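PDB 5TA0: glycoside Hydrolase from Bacteroides uniformis, which probably hydrolyses agarose-derived galactan chains as a family 86 glycoside hydrolase, here a point variant bound to neoagarooctaose. Local coordinates for residues 408-420 / 476-490. Numbering follows the deposited sequence.
Sequences SELIKFYQLWKDV and RHLYLKGGKDGVPIL. With EDO (1,2-ethanediol), chain O; EDO (1,2-ethanediol), chain K.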
loop_
_atom_site.group_PDB
_atom_site.type_symbol
_atom_site.label_atom_id
_atom_site.label_comp_id
_atom_site.label_asym_id
_atom_site.label_seq_id
_atom_site.Cartn_x
_atom_site.Cartn_y
_atom_site.Cartn_z
ATOM N N SER A 408 -8.006 -9.536 -18.236
ATOM C CA SER A 408 -6.720 -10.153 -17.987
ATOM C C SER A 408 -6.844 -11.088 -16.790
ATOM O O SER A 408 -7.927 -11.206 -16.195
ATOM C CB SER A 408 -5.665 -9.101 -17.714
ATOM O OG SER A 408 -5.845 -8.566 -16.390
ATOM N N GLU A 409 -5.747 -11.706 -16.358
ATOM C CA GLU A 409 -5.814 -12.546 -15.178
ATOM C C GLU A 409 -5.900 -11.729 -13.889
ATOM O O GLU A 409 -6.199 -12.296 -12.848
ATOM C CB GLU A 409 -4.645 -13.526 -15.108
ATOM C CG GLU A 409 -4.575 -14.465 -16.320
ATOM C CD GLU A 409 -5.861 -15.224 -16.512
ATOM O OE1 GLU A 409 -6.305 -15.884 -15.557
ATOM O OE2 GLU A 409 -6.510 -15.093 -17.581
ATOM N N LEU A 410 -5.701 -10.411 -13.969
ATOM C CA LEU A 410 -5.816 -9.600 -12.747
ATOM C C LEU A 410 -7.237 -9.582 -12.187
ATOM O O LEU A 410 -7.422 -9.314 -10.989
ATOM C CB LEU A 410 -5.295 -8.180 -12.999
ATOM C CG LEU A 410 -3.841 -8.070 -13.488
ATOM C CD1 LEU A 410 -3.402 -6.625 -13.645
ATOM C CD2 LEU A 410 -2.857 -8.812 -12.597
ATOM N N ILE A 411 -8.242 -9.939 -12.991
ATOM C CA ILE A 411 -9.603 -10.052 -12.463
ATOM C C ILE A 411 -9.692 -11.092 -11.350
ATOM O O ILE A 411 -10.570 -11.017 -10.480
ATOM C CB ILE A 411 -10.640 -10.340 -13.585
ATOM C CG1 ILE A 411 -12.076 -10.088 -13.117
ATOM C CG2 ILE A 411 -10.544 -11.778 -14.124
ATOM C CD1 ILE A 411 -12.379 -8.684 -12.637
ATOM N N LYS A 412 -8.796 -12.071 -11.362
ATOM C CA LYS A 412 -8.813 -13.125 -10.343
ATOM C C LYS A 412 -8.620 -12.571 -8.934
ATOM O O LYS A 412 -9.111 -13.163 -7.980
ATOM C CB LYS A 412 -7.792 -14.229 -10.636
ATOM C CG LYS A 412 -8.220 -15.126 -11.786
ATOM C CD LYS A 412 -7.150 -16.131 -12.148
ATOM C CE LYS A 412 -7.699 -17.309 -12.933
ATOM N NZ LYS A 412 -8.344 -16.960 -14.203
ATOM N N PHE A 413 -7.917 -11.444 -8.791
ATOM C CA PHE A 413 -7.824 -10.793 -7.473
ATOM C C PHE A 413 -9.210 -10.388 -6.954
ATOM O O PHE A 413 -9.548 -10.646 -5.813
ATOM C CB PHE A 413 -6.918 -9.561 -7.555
ATOM C CG PHE A 413 -6.884 -8.740 -6.290
ATOM C CD1 PHE A 413 -6.066 -9.078 -5.228
ATOM C CD2 PHE A 413 -7.689 -7.626 -6.165
ATOM C CE1 PHE A 413 -6.072 -8.335 -4.069
ATOM C CE2 PHE A 413 -7.688 -6.861 -5.004
ATOM C CZ PHE A 413 -6.873 -7.220 -3.964
ATOM N N TYR A 414 -10.009 -9.771 -7.816
ATOM C CA TYR A 414 -11.325 -9.274 -7.413
ATOM C C TYR A 414 -12.330 -10.412 -7.243
ATOM O O TYR A 414 -13.232 -10.324 -6.424
ATOM C CB TYR A 414 -11.801 -8.156 -8.371
ATOM C CG TYR A 414 -10.775 -7.050 -8.392
ATOM C CD1 TYR A 414 -9.764 -7.008 -9.349
ATOM C CD2 TYR A 414 -10.743 -6.101 -7.380
ATOM C CE1 TYR A 414 -8.779 -6.027 -9.317
ATOM C CE2 TYR A 414 -9.773 -5.105 -7.325
ATOM C CZ TYR A 414 -8.778 -5.073 -8.292
ATOM O OH TYR A 414 -7.758 -4.144 -8.253
ATOM N N GLN A 415 -12.141 -11.507 -7.988
ATOM C CA GLN A 415 -12.918 -12.712 -7.793
ATOM C C GLN A 415 -12.581 -13.357 -6.450
ATOM O O GLN A 415 -13.474 -13.777 -5.693
ATOM C CB GLN A 415 -12.692 -13.692 -8.963
ATOM C CG GLN A 415 -13.297 -13.174 -10.246
ATOM C CD GLN A 415 -12.844 -13.881 -11.501
ATOM O OE1 GLN A 415 -11.761 -14.444 -11.577
ATOM N NE2 GLN A 415 -13.683 -13.799 -12.520
ATOM N N LEU A 416 -11.309 -13.389 -6.108
ATOM C CA LEU A 416 -10.870 -13.974 -4.850
ATOM C C LEU A 416 -11.447 -13.228 -3.648
ATOM O O LEU A 416 -11.883 -13.855 -2.684
ATOM C CB LEU A 416 -9.344 -13.990 -4.779
ATOM C CG LEU A 416 -8.661 -14.479 -3.511
ATOM C CD1 LEU A 416 -8.933 -15.952 -3.281
ATOM C CD2 LEU A 416 -7.170 -14.212 -3.592
ATOM N N TRP A 417 -11.428 -11.896 -3.720
ATOM C CA TRP A 417 -11.856 -11.047 -2.599
ATOM C C TRP A 417 -13.333 -10.668 -2.662
ATOM O O TRP A 417 -13.809 -9.864 -1.861
ATOM C CB TRP A 417 -10.960 -9.781 -2.534
ATOM C CG TRP A 417 -9.592 -10.094 -2.002
ATOM C CD1 TRP A 417 -8.488 -10.521 -2.729
ATOM C CD2 TRP A 417 -9.159 -10.054 -0.632
ATOM N NE1 TRP A 417 -7.439 -10.745 -1.895
ATOM C CE2 TRP A 417 -7.819 -10.470 -0.604
ATOM C CE3 TRP A 417 -9.775 -9.703 0.576
ATOM C CZ2 TRP A 417 -7.080 -10.526 0.587
ATOM C CZ3 TRP A 417 -9.037 -9.746 1.740
ATOM C CH2 TRP A 417 -7.722 -10.159 1.748
ATOM N N LYS A 418 -14.093 -11.229 -3.605
ATOM C CA LYS A 418 -15.525 -10.925 -3.734
ATOM C C LYS A 418 -16.235 -11.213 -2.392
ATOM O O LYS A 418 -15.935 -12.198 -1.717
ATOM C CB LYS A 418 -16.146 -11.749 -4.873
ATOM C CG LYS A 418 -17.522 -11.305 -5.295
ATOM C CD LYS A 418 -18.098 -12.219 -6.361
ATOM C CE LYS A 418 -19.383 -11.697 -6.961
ATOM N NZ LYS A 418 -20.515 -11.681 -5.990
ATOM N N ASP A 419 -17.122 -10.301 -1.999
ATOM C CA ASP A 419 -17.962 -10.458 -0.812
ATOM C C ASP A 419 -17.265 -10.172 0.507
ATOM O O ASP A 419 -17.958 -9.966 1.506
ATOM C CB ASP A 419 -18.635 -11.847 -0.715
ATOM C CG ASP A 419 -19.281 -12.288 -1.997
ATOM O OD1 ASP A 419 -20.155 -11.557 -2.478
ATOM O OD2 ASP A 419 -18.905 -13.369 -2.521
ATOM N N VAL A 420 -15.932 -10.206 0.581
ATOM C CA VAL A 420 -15.217 -10.153 1.858
ATOM C C VAL A 420 -15.508 -8.798 2.518
ATOM O O VAL A 420 -15.274 -7.742 1.916
ATOM C CB VAL A 420 -13.700 -10.340 1.679
ATOM C CG1 VAL A 420 -12.966 -10.094 2.989
ATOM C CG2 VAL A 420 -13.375 -11.726 1.117
ATOM N N ARG A 476 -11.728 -20.802 -1.852
ATOM C CA ARG A 476 -11.173 -20.108 -3.022
ATOM C C ARG A 476 -9.653 -20.107 -2.882
ATOM O O ARG A 476 -9.130 -19.705 -1.849
ATOM C CB ARG A 476 -11.669 -18.674 -3.072
ATOM C CG ARG A 476 -13.174 -18.495 -2.961
ATOM C CD ARG A 476 -13.506 -17.029 -2.854
ATOM N NE ARG A 476 -14.930 -16.800 -2.665
ATOM C CZ ARG A 476 -15.444 -15.597 -2.434
ATOM N NH1 ARG A 476 -14.653 -14.538 -2.346
ATOM N NH2 ARG A 476 -16.749 -15.454 -2.280
ATOM N N HIS A 477 -8.940 -20.623 -3.892
ATOM C CA HIS A 477 -7.495 -20.820 -3.810
ATOM C C HIS A 477 -6.872 -20.293 -5.103
ATOM O O HIS A 477 -7.185 -20.792 -6.205
ATOM C CB HIS A 477 -7.203 -22.316 -3.633
ATOM C CG HIS A 477 -5.775 -22.667 -3.362
ATOM N ND1 HIS A 477 -5.289 -23.939 -3.595
ATOM C CD2 HIS A 477 -4.733 -21.956 -2.881
ATOM C CE1 HIS A 477 -4.021 -23.998 -3.246
ATOM N NE2 HIS A 477 -3.654 -22.808 -2.806
ATOM N N LEU A 478 -6.020 -19.270 -4.961
ATOM C CA LEU A 478 -5.346 -18.615 -6.075
ATOM C C LEU A 478 -3.876 -18.986 -6.064
ATOM O O LEU A 478 -3.157 -18.652 -5.128
ATOM C CB LEU A 478 -5.518 -17.103 -6.001
ATOM C CG LEU A 478 -4.899 -16.332 -7.170
ATOM C CD1 LEU A 478 -5.573 -16.647 -8.489
ATOM C CD2 LEU A 478 -4.993 -14.845 -6.872
ATOM N N TYR A 479 -3.435 -19.705 -7.111
ATOM C CA TYR A 479 -2.071 -20.237 -7.168
ATOM C C TYR A 479 -1.605 -20.354 -8.623
ATOM O O TYR A 479 -2.395 -20.195 -9.554
ATOM C CB TYR A 479 -2.018 -21.629 -6.474
ATOM C CG TYR A 479 -2.872 -22.696 -7.113
ATOM C CD1 TYR A 479 -4.223 -22.833 -6.781
ATOM C CD2 TYR A 479 -2.336 -23.555 -8.081
ATOM C CE1 TYR A 479 -5.023 -23.811 -7.378
ATOM C CE2 TYR A 479 -3.120 -24.531 -8.676
ATOM C CZ TYR A 479 -4.460 -24.660 -8.323
ATOM O OH TYR A 479 -5.254 -25.626 -8.924
ATOM N N LEU A 480 -0.328 -20.702 -8.771
ATOM C CA LEU A 480 0.297 -20.889 -10.069
ATOM C C LEU A 480 0.313 -22.371 -10.471
ATOM O O LEU A 480 0.811 -23.214 -9.713
ATOM C CB LEU A 480 1.720 -20.349 -10.060
ATOM C CG LEU A 480 2.572 -20.530 -11.331
ATOM C CD1 LEU A 480 2.011 -19.714 -12.482
ATOM C CD2 LEU A 480 4.002 -20.139 -11.013
ATOM N N LYS A 481 -0.170 -22.649 -11.678
ATOM C CA LYS A 481 -0.094 -23.996 -12.279
ATOM C C LYS A 481 0.986 -23.992 -13.356
ATOM O O LYS A 481 0.959 -23.149 -14.247
ATOM C CB LYS A 481 -1.429 -24.362 -12.913
ATOM C CG LYS A 481 -1.442 -25.743 -13.588
ATOM C CD LYS A 481 -2.810 -26.071 -14.132
ATOM C CE LYS A 481 -2.890 -27.541 -14.510
ATOM N NZ LYS A 481 -4.240 -27.837 -15.033
ATOM N N GLY A 482 1.908 -24.953 -13.296
ATOM C CA GLY A 482 2.910 -25.130 -14.359
ATOM C C GLY A 482 4.228 -24.424 -14.199
ATOM O O GLY A 482 5.033 -24.404 -15.144
ATOM N N GLY A 483 4.497 -23.842 -13.033
ATOM C CA GLY A 483 5.754 -23.183 -12.774
ATOM C C GLY A 483 5.976 -21.942 -13.614
ATOM O O GLY A 483 5.013 -21.313 -14.085
ATOM N N LYS A 484 7.239 -21.588 -13.809
ATOM C CA LYS A 484 7.584 -20.376 -14.577
ATOM C C LYS A 484 6.940 -20.420 -15.937
ATOM O O LYS A 484 6.988 -21.445 -16.628
ATOM C CB LYS A 484 9.094 -20.225 -14.693
ATOM C CG LYS A 484 9.561 -18.933 -15.364
ATOM C CD LYS A 484 11.069 -18.784 -15.261
ATOM C CE LYS A 484 11.545 -17.446 -15.825
ATOM N NZ LYS A 484 11.411 -17.370 -17.302
ATOM N N ASP A 485 6.335 -19.299 -16.332
ATOM C CA ASP A 485 5.572 -19.166 -17.560
ATOM C C ASP A 485 4.309 -19.989 -17.629
ATOM O O ASP A 485 3.700 -20.141 -18.709
ATOM C CB ASP A 485 6.479 -19.357 -18.790
ATOM C CG ASP A 485 7.588 -18.332 -18.822
ATOM O OD1 ASP A 485 7.301 -17.118 -18.698
ATOM O OD2 ASP A 485 8.757 -18.719 -18.916
ATOM N N GLY A 486 3.843 -20.420 -16.455
ATOM C CA GLY A 486 2.577 -21.117 -16.323
ATOM C C GLY A 486 1.377 -20.183 -16.256
ATOM O O GLY A 486 1.443 -19.031 -16.714
ATOM N N VAL A 487 0.282 -20.645 -15.647
ATOM C CA VAL A 487 -0.934 -19.819 -15.542
ATOM C C VAL A 487 -1.474 -19.785 -14.122
ATOM O O VAL A 487 -1.389 -20.770 -13.385
ATOM C CB VAL A 487 -2.042 -20.302 -16.484
ATOM C CG1 VAL A 487 -1.570 -20.256 -17.936
ATOM C CG2 VAL A 487 -2.550 -21.687 -16.111
ATOM N N PRO A 488 -2.043 -18.638 -13.712
ATOM C CA PRO A 488 -2.735 -18.618 -12.439
ATOM C C PRO A 488 -4.070 -19.336 -12.524
ATOM O O PRO A 488 -4.786 -19.243 -13.525
ATOM C CB PRO A 488 -2.927 -17.114 -12.180
ATOM C CG PRO A 488 -3.043 -16.527 -13.538
ATOM C CD PRO A 488 -2.097 -17.340 -14.399
ATOM N N ILE A 489 -4.403 -20.024 -11.440
ATOM C CA ILE A 489 -5.659 -20.741 -11.298
ATOM C C ILE A 489 -6.376 -20.191 -10.069
ATOM O O ILE A 489 -5.751 -20.026 -9.025
ATOM C CB ILE A 489 -5.403 -22.256 -11.092
ATOM C CG1 ILE A 489 -4.680 -22.853 -12.305
ATOM C CG2 ILE A 489 -6.701 -23.001 -10.779
ATOM C CD1 ILE A 489 -5.461 -22.848 -13.586
ATOM N N LEU A 490 -7.669 -19.916 -10.225
ATOM C CA LEU A 490 -8.556 -19.643 -9.096
ATOM C C LEU A 490 -9.516 -20.814 -8.954
ATOM O O LEU A 490 -10.509 -20.901 -9.682
ATOM C CB LEU A 490 -9.333 -18.331 -9.294
ATOM C CG LEU A 490 -10.263 -17.938 -8.127
ATOM C CD1 LEU A 490 -9.507 -17.877 -6.802
ATOM C CD2 LEU A 490 -10.900 -16.587 -8.453
HETATM C C1 EDO O . -5.048 -6.242 -9.157
HETATM O O1 EDO O . -5.428 -6.006 -7.834
HETATM C C2 EDO O . -4.019 -7.340 -9.043
HETATM O O2 EDO O . -2.772 -6.659 -8.949
HETATM C C1 EDO K . 9.835 -24.962 -13.185
HETATM O O1 EDO K . 8.539 -25.199 -13.753
HETATM C C2 EDO K . 9.686 -24.150 -11.908
HETATM O O2 EDO K . 9.357 -22.818 -12.294
HETATM O O HOH W 1 -5.051 -18.456 -16.131
#
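E409 meets P488 through its aliphatic part, CB lying 3.7 Å from CG of the proline ring and E409 CG nearly as close. Its chain then folds back at chi2, bringing OE1 to K412 NZ at 2.7 Å, a salt bridge in which NZ approaches OE1 nearly in line with its C-O bond. One water donates to P488 O and, weakly, to that same E409 OE1. K412 runs across the hairpin: CB touches L478 CD1, while CE lies 3.5 Å from P488 O and close to L490 N. A last bend at chi4 then brings NZ round to E409. At Q415 the contact is tight, its CB standing 3.4 Å from L490 CD2; the amide of Q415 has its main polar partner in Y77. L416 splits its branches, CD1 against R476 CB and L490 CD1, CD2 against L478 CD2 at 4.0 Å. The short helix 411-416 thus packs over the 476-481/487-490 beta hairpin at the margin of the beta-sandwich sheet, running nearly antiparallel to strand 476-481 (156°), with helix 340-358 of the catalytic barrel touching F413 and L478. At the C-terminal end of the helix and just past it, the carbonyl oxygens of L416 and K418 face R476, whose extended chain carries the guanidinium to the loop. NH1 donates to L416 O from above the carbonyl plane, and by a straighter bond to K418 O (2.7 Å, 170°), there on an in-plane lone pair. D419 completes the grip with the anti lone pair of OD2 on NH2 at 3.0 Å, its carboxylate turned 59° from the guanidinium plane, while E474 pairs with R476 NE. A leucine at R476 would probably leave the carbonyls of L416 and K418 without these donors and D419 without this charged mate.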